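Local coordinates for NimC/NimA family protein (Clostridium acetobutylicum, PDB 2IG6) that binds flavin mononucleotide and is probably an oxidoreductase of the NimC/NimA family, related to pyridoxamine 5'-phosphate oxidases, at residues 24-27 with 28-32; 99-102 with 103-106; 113-116 with 117-121. All coordinates share one frame; numbering follows the deposited sequence. Where two conformers were deposited one is given.

Contact 1. Residues 24-27 with 28-32; sequences LEFL and KECGV
The last two turns of helix 13-30 bring L24 to L27 against K28 to G31, the helix ending just before the FMN pocket. Four backbone i to i+4 bonds run through it, from K28 N to L24 O, E29 N to E25 O, C30 N to F26 O and G31 N to L27 O. The bond of 3.0 Å from G31 N to L27 O is the last of the series: G31 leaves helical geometry with phi at 80°, a value that suits glycine. One water donates to both L27 O and G31 O, the latter at 2.6 Å, and so bridges L27 O to the carbonyl of the residue that breaks the helix.

Among the side chains, F26 and C30 make the tightest pair. F26 has its CG anti to the backbone N (chi1 -168°), which carries the ring along the helix beside the thiol, and CE2 comes to 3.2 Å from C30 SG. The sulfur sits 4.2 Å from the ring centroid and approaches obliquely, a cysteine sulfur-aromatic contact. At the CD1 side of the same ring lies E29 OE1, 3.8 Å from F26 CD1, while N84 ND2 donates a hydrogen bond to that oxygen. E25 and E29 run side by side, with E25 OE1 and E29 OE2 4.4 Å apart; R22, salt-bridged to E25 and more weakly paired with E29, probably offsets their like charges. On another flank the aliphatic part of K28 lies along L24, CE to CD1 at 3.9 Å.

F26 and L27 also pack on I90 of strand 89-98. Beyond the glycine, V32 touches FMN and M83 of the second subunit, so this is a glycine-terminated helix end leading into a flavin pocket.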
ATOM      1  N   LEU A  24       1.870  -3.384  16.534  1.00 37.12           N
ATOM      2  CA  LEU A  24       3.297  -3.656  16.462  1.00 36.24           C
ATOM      3  C   LEU A  24       3.520  -5.137  16.185  1.00 34.89           C
ATOM      4  O   LEU A  24       4.272  -5.500  15.278  1.00 37.54           O
ATOM      5  CB  LEU A  24       3.973  -3.252  17.775  1.00 36.86           C
ATOM      6  CG  LEU A  24       5.482  -3.493  17.882  1.00 35.94           C
ATOM      7  CD1 LEU A  24       6.245  -2.582  16.920  1.00 40.74           C
ATOM      8  CD2 LEU A  24       5.921  -3.293  19.310  1.00 36.28           C
ATOM      9  N   GLU A  25       2.852  -5.980  16.969  1.00 34.64           N
ATOM     10  CA  GLU A  25       2.939  -7.439  16.840  1.00 38.06           C
ATOM     11  C   GLU A  25       2.551  -7.867  15.439  1.00 35.73           C
ATOM     12  O   GLU A  25       3.259  -8.649  14.816  1.00 32.43           O
ATOM     13  CB  GLU A  25       2.011  -8.109  17.849  1.00 37.91           C
ATOM     14  CG  GLU A  25       1.977  -9.629  17.803  1.00 42.05           C
ATOM     15  CD  GLU A  25       0.944 -10.195  18.767  1.00 44.24           C
ATOM     16  OE1 GLU A  25      -0.243  -9.825  18.660  1.00 47.63           O
ATOM     17  OE2 GLU A  25       1.327 -10.991  19.649  1.00 55.81           O
ATOM     18  N   PHE A  26       1.408  -7.367  14.970  1.00 34.88           N
ATOM     19  CA  PHE A  26       0.914  -7.774  13.670  1.00 36.60           C
ATOM     20  C   PHE A  26       1.841  -7.307  12.539  1.00 36.94           C
ATOM     21  O   PHE A  26       2.141  -8.079  11.615  1.00 37.01           O
ATOM     22  CB  PHE A  26      -0.539  -7.329  13.429  1.00 37.79           C
ATOM     23  CG  PHE A  26      -1.138  -7.991  12.211  1.00 35.11           C
ATOM     24  CD1 PHE A  26      -1.728  -9.234  12.314  1.00 36.43           C
ATOM     25  CD2 PHE A  26      -0.996  -7.419  10.965  1.00 37.27           C
ATOM     26  CE1 PHE A  26      -2.221  -9.881  11.185  1.00 38.55           C
ATOM     27  CE2 PHE A  26      -1.491  -8.057   9.827  1.00 37.19           C
ATOM     28  CZ  PHE A  26      -2.095  -9.274   9.941  1.00 37.02           C
ATOM     29  N   LEU A  27       2.309  -6.063  12.607  1.00 37.23           N
ATOM     30  CA  LEU A  27       3.233  -5.544  11.592  1.00 37.19           C
ATOM     31  C   LEU A  27       4.547  -6.316  11.562  1.00 39.53           C
ATOM     32  O   LEU A  27       5.097  -6.544  10.488  1.00 40.88           O
ATOM     33  CB  LEU A  27       3.489  -4.044  11.783  1.00 37.43           C
ATOM     34  CG  LEU A  27       2.277  -3.168  11.397  1.00 38.73           C
ATOM     35  CD1 LEU A  27       2.490  -1.702  11.753  1.00 37.95           C
ATOM     36  CD2 LEU A  27       1.934  -3.305   9.917  1.00 36.55           C
ATOM     37  N   LYS A  28       5.038  -6.730  12.740  1.00 39.08           N
ATOM     38  CA  LYS A  28       6.159  -7.667  12.808  1.00 39.53           C
ATOM     39  C   LYS A  28       5.879  -9.003  12.117  1.00 41.27           C
ATOM     40  O   LYS A  28       6.749  -9.522  11.438  1.00 44.12           O
ATOM     41  CB  LYS A  28       6.613  -7.853  14.268  1.00 37.92           C
ATOM     42  CG  LYS A  28       7.316  -6.634  14.787  1.00 41.54           C
ATOM     43  CD  LYS A  28       7.850  -6.850  16.183  1.00 43.96           C
ATOM     44  CE  LYS A  28       8.679  -5.677  16.620  1.00 53.98           C
ATOM     45  NZ  LYS A  28       9.589  -6.104  17.699  1.00 54.84           N
ATOM     46  N   GLU A  29       4.665  -9.535  12.241  1.00 40.52           N
ATOM     47  CA  GLU A  29       4.277 -10.755  11.541  1.00 41.80           C
ATOM     48  C   GLU A  29       4.284 -10.554  10.031  1.00 40.76           C
ATOM     49  O   GLU A  29       4.627 -11.477   9.288  1.00 41.56           O
ATOM     50  CB  GLU A  29       2.873 -11.230  11.948  1.00 42.37           C
ATOM     51  CG  GLU A  29       2.725 -11.712  13.373  1.00 44.74           C
ATOM     52  CD  GLU A  29       1.267 -12.013  13.760  1.00 48.14           C
ATOM     53  OE1 GLU A  29       0.447 -12.309  12.856  1.00 45.31           O
ATOM     54  OE2 GLU A  29       0.935 -11.957  14.973  1.00 54.82           O
ATOM     55  N   CYS A  30       3.862  -9.369   9.584  1.00 39.60           N
ATOM     56  CA  CYS A  30       3.807  -9.054   8.153  1.00 37.27           C
ATOM     57  C   CYS A  30       5.225  -8.970   7.597  1.00 39.57           C
ATOM     58  O   CYS A  30       5.475  -9.428   6.494  1.00 41.57           O
ATOM     59  CB  CYS A  30       3.070  -7.737   7.911  1.00 37.79           C
ATOM     60  SG  CYS A  30       1.347  -7.842   8.281  1.00 41.48           S
ATOM     61  N   GLY A  31       6.127  -8.375   8.365  1.00 40.21           N
ATOM     62  CA  GLY A  31       7.483  -8.095   7.936  1.00 41.30           C
ATOM     63  C   GLY A  31       7.482  -6.847   7.095  1.00 40.64           C
ATOM     64  O   GLY A  31       7.696  -5.745   7.601  1.00 43.29           O
ATOM     65  N   VAL A  32       7.249  -7.010   5.807  1.00 38.59           N
ATOM     66  CA  VAL A  32       7.103  -5.852   4.947  0.50 36.95           C
ATOM     67  C   VAL A  32       5.656  -5.383   5.032  1.00 37.63           C
ATOM     68  O   VAL A  32       4.718  -6.198   5.130  1.00 37.37           O
ATOM     69  CB  VAL A  32       7.547  -6.130   3.479  0.50 38.38           C
ATOM     70  CG1 VAL A  32       6.636  -7.137   2.780  0.50 38.41           C
ATOM     71  CG2 VAL A  32       7.600  -4.837   2.704  0.50 37.81           C
TER
HETATM   72  O   HOH W   1       7.824  -5.054  10.146  1.00 33.66           O

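Contact 2. Residues 99-102 with 103-106; sequences DDRR and EVKE
Charge pairing dominates where D99 to R102 lead into helix 102-111, with R101 at the N-cap position reaching E103 and V104. R101 grips D99 side-on: NH2 meets OD2 at 2.9 Å and NE meets OD1 at 3.1 Å, both on syn lone pairs and close to the guanidinium plane. The bend of R101 at chi3 (-67°) swings the guanidinium back to this carboxylate. D99 OD1 also accepts from R101 N, making an Asx turn. E103 OE2 lies 3.6 Å from R101 NH1, a long pairing well out of the guanidinium plane and so purely electrostatic. From the next residue, R102 NH1 reaches E106 OE2, one turn on, in a salt bridge of 2.9 Å, the two planes steeply inclined at 73°, while R102 NH2 pairs with D122.

The backbone bonds are fewer: V104 N bonds to R101 O, and E106 N to R102 O.

Waters link D100 to K105: one accepts from K105 NZ at 2.7 Å and donates to D100 O, and another joins the same NZ to D100 OD1, which is also bonded to N98.

Apolar contact rests on V104 CG2, which packs obliquely against the D99-R101 pair, 3.4 Å from D99 OD2 and 3.5 Å from R101 NE.

Outside, Y59 bonds to D99, Y54 to E103, and E55 pairs with R101. With D99 at its edge and these further acidic partners, the R101 guanidinium is held in place; the two-nitrogen grip on D99 limits its rotation, and the buried D99 carboxylate is probably held as the anion.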
ATOM      1  N   ASP A  99       9.718  12.798  15.197  1.00 34.16           N
ATOM      2  CA  ASP A  99      10.254  12.962  16.570  1.00 34.20           C
ATOM      3  C   ASP A  99      11.750  13.251  16.427  1.00 34.14           C
ATOM      4  O   ASP A  99      12.518  12.385  16.030  1.00 34.74           O
ATOM      5  CB  ASP A  99       9.992  11.675  17.370  1.00 33.68           C
ATOM      6  CG  ASP A  99      10.344  11.798  18.839  1.00 34.29           C
ATOM      7  OD1 ASP A  99      11.083  12.713  19.208  1.00 32.83           O
ATOM      8  OD2 ASP A  99       9.880  10.960  19.636  1.00 35.86           O
ATOM      9  N   ASP A 100      12.150  14.477  16.733  1.00 31.70           N
ATOM     10  CA  ASP A 100      13.534  14.932  16.533  1.00 34.06           C
ATOM     11  C   ASP A 100      14.491  14.613  17.679  1.00 35.73           C
ATOM     12  O   ASP A 100      15.621  15.065  17.650  1.00 38.46           O
ATOM     13  CB  ASP A 100      13.553  16.451  16.320  1.00 37.88           C
ATOM     14  CG  ASP A 100      13.363  16.861  14.874  1.00 45.47           C
ATOM     15  OD1 ASP A 100      13.649  16.058  13.957  1.00 48.27           O
ATOM     16  OD2 ASP A 100      12.966  18.035  14.660  1.00 56.30           O
ATOM     17  N   ARG A 101      14.031  13.915  18.714  1.00 34.74           N
ATOM     18  CA  ARG A 101      14.873  13.587  19.860  1.00 35.91           C
ATOM     19  C   ARG A 101      15.960  12.590  19.509  1.00 35.59           C
ATOM     20  O   ARG A 101      15.691  11.507  18.999  1.00 34.68           O
ATOM     21  CB  ARG A 101      14.041  12.999  20.987  1.00 35.95           C
ATOM     22  CG  ARG A 101      13.086  13.967  21.620  1.00 37.87           C
ATOM     23  CD  ARG A 101      12.361  13.287  22.758  1.00 38.62           C
ATOM     24  NE  ARG A 101      11.475  12.242  22.276  1.00 36.75           N
ATOM     25  CZ  ARG A 101      10.795  11.407  23.051  1.00 37.77           C
ATOM     26  NH1 ARG A 101      10.913  11.480  24.374  1.00 39.39           N
ATOM     27  NH2 ARG A 101      10.002  10.507  22.511  1.00 36.79           N
ATOM     28  N   ARG A 102      17.194  12.944  19.848  1.00 36.89           N
ATOM     29  CA  ARG A 102      18.341  12.100  19.565  1.00 38.03           C
ATOM     30  C   ARG A 102      18.203  10.721  20.202  1.00 37.34           C
ATOM     31  O   ARG A 102      18.580   9.711  19.585  1.00 37.09           O
ATOM     32  CB  ARG A 102      19.615  12.787  20.051  1.00 37.57           C
ATOM     33  CG  ARG A 102      20.892  12.188  19.540  1.00 39.38           C
ATOM     34  CD  ARG A 102      22.082  13.053  19.987  1.00 44.40           C
ATOM     35  NE  ARG A 102      23.348  12.616  19.409  1.00 47.39           N
ATOM     36  CZ  ARG A 102      24.049  11.572  19.845  1.00 53.99           C
ATOM     37  NH1 ARG A 102      23.619  10.833  20.867  1.00 55.93           N
ATOM     38  NH2 ARG A 102      25.196  11.260  19.259  1.00 54.73           N
ATOM     39  N   GLU A 103      17.650  10.679  21.417  1.00 37.26           N
ATOM     40  CA  GLU A 103      17.494   9.428  22.176  1.00 40.26           C
ATOM     41  C   GLU A 103      16.608   8.407  21.441  1.00 38.11           C
ATOM     42  O   GLU A 103      16.803   7.198  21.561  1.00 38.23           O
ATOM     43  CB  GLU A 103      16.919   9.694  23.590  1.00 39.46           C
ATOM     44  CG  GLU A 103      15.376   9.864  23.602  1.00 43.24           C
ATOM     45  CD  GLU A 103      14.860  10.658  24.794  1.00 45.77           C
ATOM     46  OE1 GLU A 103      15.273  11.832  24.914  1.00 48.73           O
ATOM     47  OE2 GLU A 103      14.038  10.123  25.600  1.00 46.91           O
ATOM     48  N   VAL A 104      15.635   8.889  20.681  1.00 38.14           N
ATOM     49  CA  VAL A 104      14.751   7.979  19.954  1.00 38.88           C
ATOM     50  C   VAL A 104      15.487   7.353  18.774  1.00 38.71           C
ATOM     51  O   VAL A 104      15.312   6.166  18.495  1.00 35.72           O
ATOM     52  CB  VAL A 104      13.442   8.648  19.475  1.00 40.27           C
ATOM     53  CG1 VAL A 104      12.496   7.604  18.972  1.00 39.96           C
ATOM     54  CG2 VAL A 104      12.788   9.405  20.604  1.00 45.89           C
ATOM     55  N   LYS A 105      16.318   8.150  18.101  1.00 37.03           N
ATOM     56  CA  LYS A 105      17.153   7.640  17.025  1.00 37.97           C
ATOM     57  C   LYS A 105      18.111   6.575  17.526  1.00 37.87           C
ATOM     58  O   LYS A 105      18.283   5.544  16.864  1.00 37.47           O
ATOM     59  CB  LYS A 105      17.925   8.774  16.349  1.00 38.30           C
ATOM     60  CG  LYS A 105      17.025   9.729  15.602  1.00 39.93           C
ATOM     61  CD  LYS A 105      17.761  11.006  15.230  1.00 43.25           C
ATOM     62  CE  LYS A 105      16.771  12.046  14.728  1.00 48.00           C
ATOM     63  NZ  LYS A 105      17.403  13.359  14.554  1.00 44.56           N
ATOM     64  N   GLU A 106      18.729   6.816  18.686  1.00 37.50           N
ATOM     65  CA  GLU A 106      19.598   5.819  19.306  1.00 39.50           C
ATOM     66  C   GLU A 106      18.861   4.516  19.584  1.00 38.74           C
ATOM     67  O   GLU A 106      19.378   3.434  19.309  1.00 38.61           O
ATOM     68  CB  GLU A 106      20.204   6.353  20.612  1.00 41.05           C
ATOM     69  CG  GLU A 106      21.184   7.472  20.367  1.00 41.14           C
ATOM     70  CD  GLU A 106      21.815   8.007  21.620  1.00 46.74           C
ATOM     71  OE1 GLU A 106      21.064   8.374  22.553  1.00 57.44           O
ATOM     72  OE2 GLU A 106      23.065   8.062  21.662  1.00 51.84           O
TER
HETATM   73  O   HOH W   2      15.108  13.590  12.593  1.00 51.20           O
HETATM   74  O   HOH W   3      18.634  14.214  16.854  1.00 54.29           O
HETATM   75  O   HOH W   4      16.163  15.698  14.331  1.00 60.50           O

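Contact 3. Residues 113-116 with 117-121; sequences PSLK and NMYSV
L115 O takes two backbone N-H groups at once, from M118 N at 3.0 Å and from Y119 N at 2.9 Å, the first an i to i+3 bond and the second i to i+4, where the 3-10 turn that follows helix 102-111 comes to its end. The two donors meet it differently: Y119 N stands nearly along the C=O axis, whereas M118 N sits above the carbonyl plane, 51° out of it. One residue earlier, S114 O accepts from N117 N at 3.0 Å, again from above the plane, and K116 N bonds to P113 O. Such i to i+3 bonds, repeated from P113 to M118, are the signature of 3-10 coiling.

A softer polar contact comes next. K116 CA lies 3.4 Å from Y119 O, a CA-H...O contact with 156° at the hydrogen, so the Y119 carbonyl meets the turn at K116 CA. The K116 ammonium group (NZ) is salt-bridged to E110 on helix 102-111. N117 has its CG anti to its own carbonyl carbon (chi1 -66°), which turns the amide back toward S114 O, with ND2 3.2 Å away at an angle too poor for a hydrogen bond.

Packing is looser: the leucine L115 meets the Y119 ring with CD2 to CD2 at 4.4 Å. The selenomethionine M118 places its CB over one face of that ring, offset toward the rim. Y119 stacks with F126, and its OH bonds an unidentified ligand, probably from the crystallisation liquor.

Held by two N-H groups, L115 O would help hold the backbone that carries the buried Y119, whose side chain lies about 5 Å from FMN. Y119 touches K66 and L115 touches V61, both FMN-binding residues.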
ATOM      1  N   PRO A 113      18.706  -3.231  14.660  1.00 37.82           N
ATOM      2  CA  PRO A 113      20.117  -2.956  14.381  1.00 37.96           C
ATOM      3  C   PRO A 113      20.491  -3.063  12.907  1.00 37.95           C
ATOM      4  O   PRO A 113      21.440  -2.431  12.486  1.00 40.46           O
ATOM      5  CB  PRO A 113      20.875  -3.962  15.267  1.00 39.26           C
ATOM      6  CG  PRO A 113      19.906  -4.995  15.653  1.00 39.54           C
ATOM      7  CD  PRO A 113      18.526  -4.391  15.547  1.00 39.03           C
ATOM      8  N   SER A 114      19.703  -3.770  12.109  1.00 36.54           N
ATOM      9  CA  SER A 114      19.916  -3.766  10.663  1.00 36.19           C
ATOM     10  C   SER A 114      19.878  -2.339  10.056  1.00 36.58           C
ATOM     11  O   SER A 114      20.473  -2.082   9.011  1.00 37.12           O
ATOM     12  CB  SER A 114      18.927  -4.707   9.972  1.00 37.11           C
ATOM     13  OG  SER A 114      17.582  -4.378  10.232  1.00 43.63           O
ATOM     14  N   LEU A 115      19.200  -1.413  10.723  1.00 34.10           N
ATOM     15  CA  LEU A 115      19.170  -0.007  10.283  1.00 35.96           C
ATOM     16  C   LEU A 115      20.552   0.622  10.243  1.00 34.15           C
ATOM     17  O   LEU A 115      20.789   1.560   9.489  1.00 33.82           O
ATOM     18  CB  LEU A 115      18.278   0.826  11.208  1.00 37.93           C
ATOM     19  CG  LEU A 115      16.771   0.545  11.040  1.00 38.85           C
ATOM     20  CD1 LEU A 115      16.001   1.339  12.090  1.00 38.42           C
ATOM     21  CD2 LEU A 115      16.261   0.853   9.651  1.00 41.16           C
ATOM     22  N   LYS A 116      21.459   0.119  11.070  1.00 34.08           N
ATOM     23  CA  LYS A 116      22.815   0.653  11.105  1.00 36.39           C
ATOM     24  C   LYS A 116      23.535   0.463   9.782  1.00 34.73           C
ATOM     25  O   LYS A 116      24.522   1.150   9.533  1.00 34.36           O
ATOM     26  CB  LYS A 116      23.616   0.028  12.236  1.00 37.63           C
ATOM     27  CG  LYS A 116      23.097   0.421  13.622  1.00 40.90           C
ATOM     28  CD  LYS A 116      24.090   0.062  14.710  1.00 40.40           C
ATOM     29  CE  LYS A 116      23.459   0.102  16.102  1.00 43.68           C
ATOM     30  NZ  LYS A 116      24.151  -0.829  17.041  1.00 50.46           N
ATOM     31  N   ASN A 117      23.047  -0.450   8.933  1.00 34.74           N
ATOM     32  CA  ASN A 117      23.620  -0.624   7.596  1.00 35.65           C
ATOM     33  C   ASN A 117      23.422   0.600   6.718  1.00 38.82           C
ATOM     34  O   ASN A 117      24.183   0.791   5.771  1.00 40.60           O
ATOM     35  CB  ASN A 117      23.074  -1.866   6.899  1.00 35.28           C
ATOM     36  CG  ASN A 117      23.498  -3.164   7.585  1.00 38.02           C
ATOM     37  OD1 ASN A 117      24.617  -3.292   8.032  1.00 42.93           O
ATOM     38  ND2 ASN A 117      22.590  -4.110   7.675  1.00 42.94           N
HETATM   39  N   MSE A 118      22.416   1.426   7.026  1.00 38.48           N
HETATM   40  CA  MSE A 118      22.168   2.669   6.272  1.00 39.31           C
HETATM   41  C   MSE A 118      22.245   3.970   7.078  1.00 38.21           C
HETATM   42  O   MSE A 118      22.538   5.028   6.515  1.00 40.28           O
HETATM   43  CB  MSE A 118      20.788   2.598   5.629  1.00 39.78           C
HETATM   44  CG  MSE A 118      20.733   1.694   4.434  1.00 46.06           C
HETATM   45 SE   MSE A 118      18.927   1.642   3.760  0.70 50.63          SE
HETATM   46  CE  MSE A 118      18.502   3.366   3.979  1.00 51.66           C
ATOM     47  N   TYR A 119      21.976   3.904   8.384  1.00 35.23           N
ATOM     48  CA  TYR A 119      21.779   5.096   9.188  1.00 36.08           C
ATOM     49  C   TYR A 119      22.688   5.110  10.396  1.00 36.01           C
ATOM     50  O   TYR A 119      23.121   4.064  10.850  1.00 33.86           O
ATOM     51  CB  TYR A 119      20.327   5.178   9.649  1.00 37.58           C
ATOM     52  CG  TYR A 119      19.369   5.322   8.483  1.00 34.01           C
ATOM     53  CD1 TYR A 119      19.434   6.433   7.655  1.00 35.60           C
ATOM     54  CD2 TYR A 119      18.439   4.330   8.189  1.00 37.82           C
ATOM     55  CE1 TYR A 119      18.591   6.573   6.574  1.00 36.36           C
ATOM     56  CE2 TYR A 119      17.585   4.460   7.115  1.00 39.30           C
ATOM     57  CZ  TYR A 119      17.663   5.588   6.312  1.00 38.79           C
ATOM     58  OH  TYR A 119      16.842   5.728   5.227  1.00 42.38           O
ATOM     59  N   SER A 120      22.968   6.305  10.903  1.00 36.22           N
ATOM     60  CA  SER A 120      23.653   6.480  12.167  1.00 37.98           C
ATOM     61  C   SER A 120      23.074   7.716  12.850  1.00 37.27           C
ATOM     62  O   SER A 120      22.510   8.577  12.192  1.00 34.07           O
ATOM     63  CB  SER A 120      25.172   6.600  11.965  1.00 39.75           C
ATOM     64  OG  SER A 120      25.505   7.681  11.120  1.00 41.13           O
ATOM     65  N   VAL A 121      23.221   7.802  14.165  1.00 38.02           N
ATOM     66  CA  VAL A 121      22.539   8.834  14.974  0.50 38.48           C
ATOM     67  C   VAL A 121      22.783  10.256  14.472  1.00 39.18           C
ATOM     68  O   VAL A 121      21.890  11.095  14.521  1.00 42.11           O
ATOM     69  CB  VAL A 121      22.965   8.841  16.478  0.50 38.01           C
ATOM     70  CG1 VAL A 121      21.945   9.627  17.314  0.50 33.79           C
ATOM     71  CG2 VAL A 121      23.135   7.432  17.045  0.50 41.29           C
TER

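In the fold
Contacts 2 and 3 are neighbours, with centres 13 Å apart, and they meet at V121: in one of its two modelled conformers, its CG1 packs 3.6 Å from R102 CG and 3.8 Å from E106 CG, bringing the start of helix 102-111 against the chain that follows its end. Contact 1 touches neither; its centre is about 20 Å from that of contact 3 and 22 Å from that of contact 2. FMN lies nearest contacts 1 and 3. V32 of contact 1 touches it, and Y119 of contact 3 comes within about 5 Å, side chain to ligand. Contact 2 is farther out, with the K105 side chain about 13 Å from the flavin.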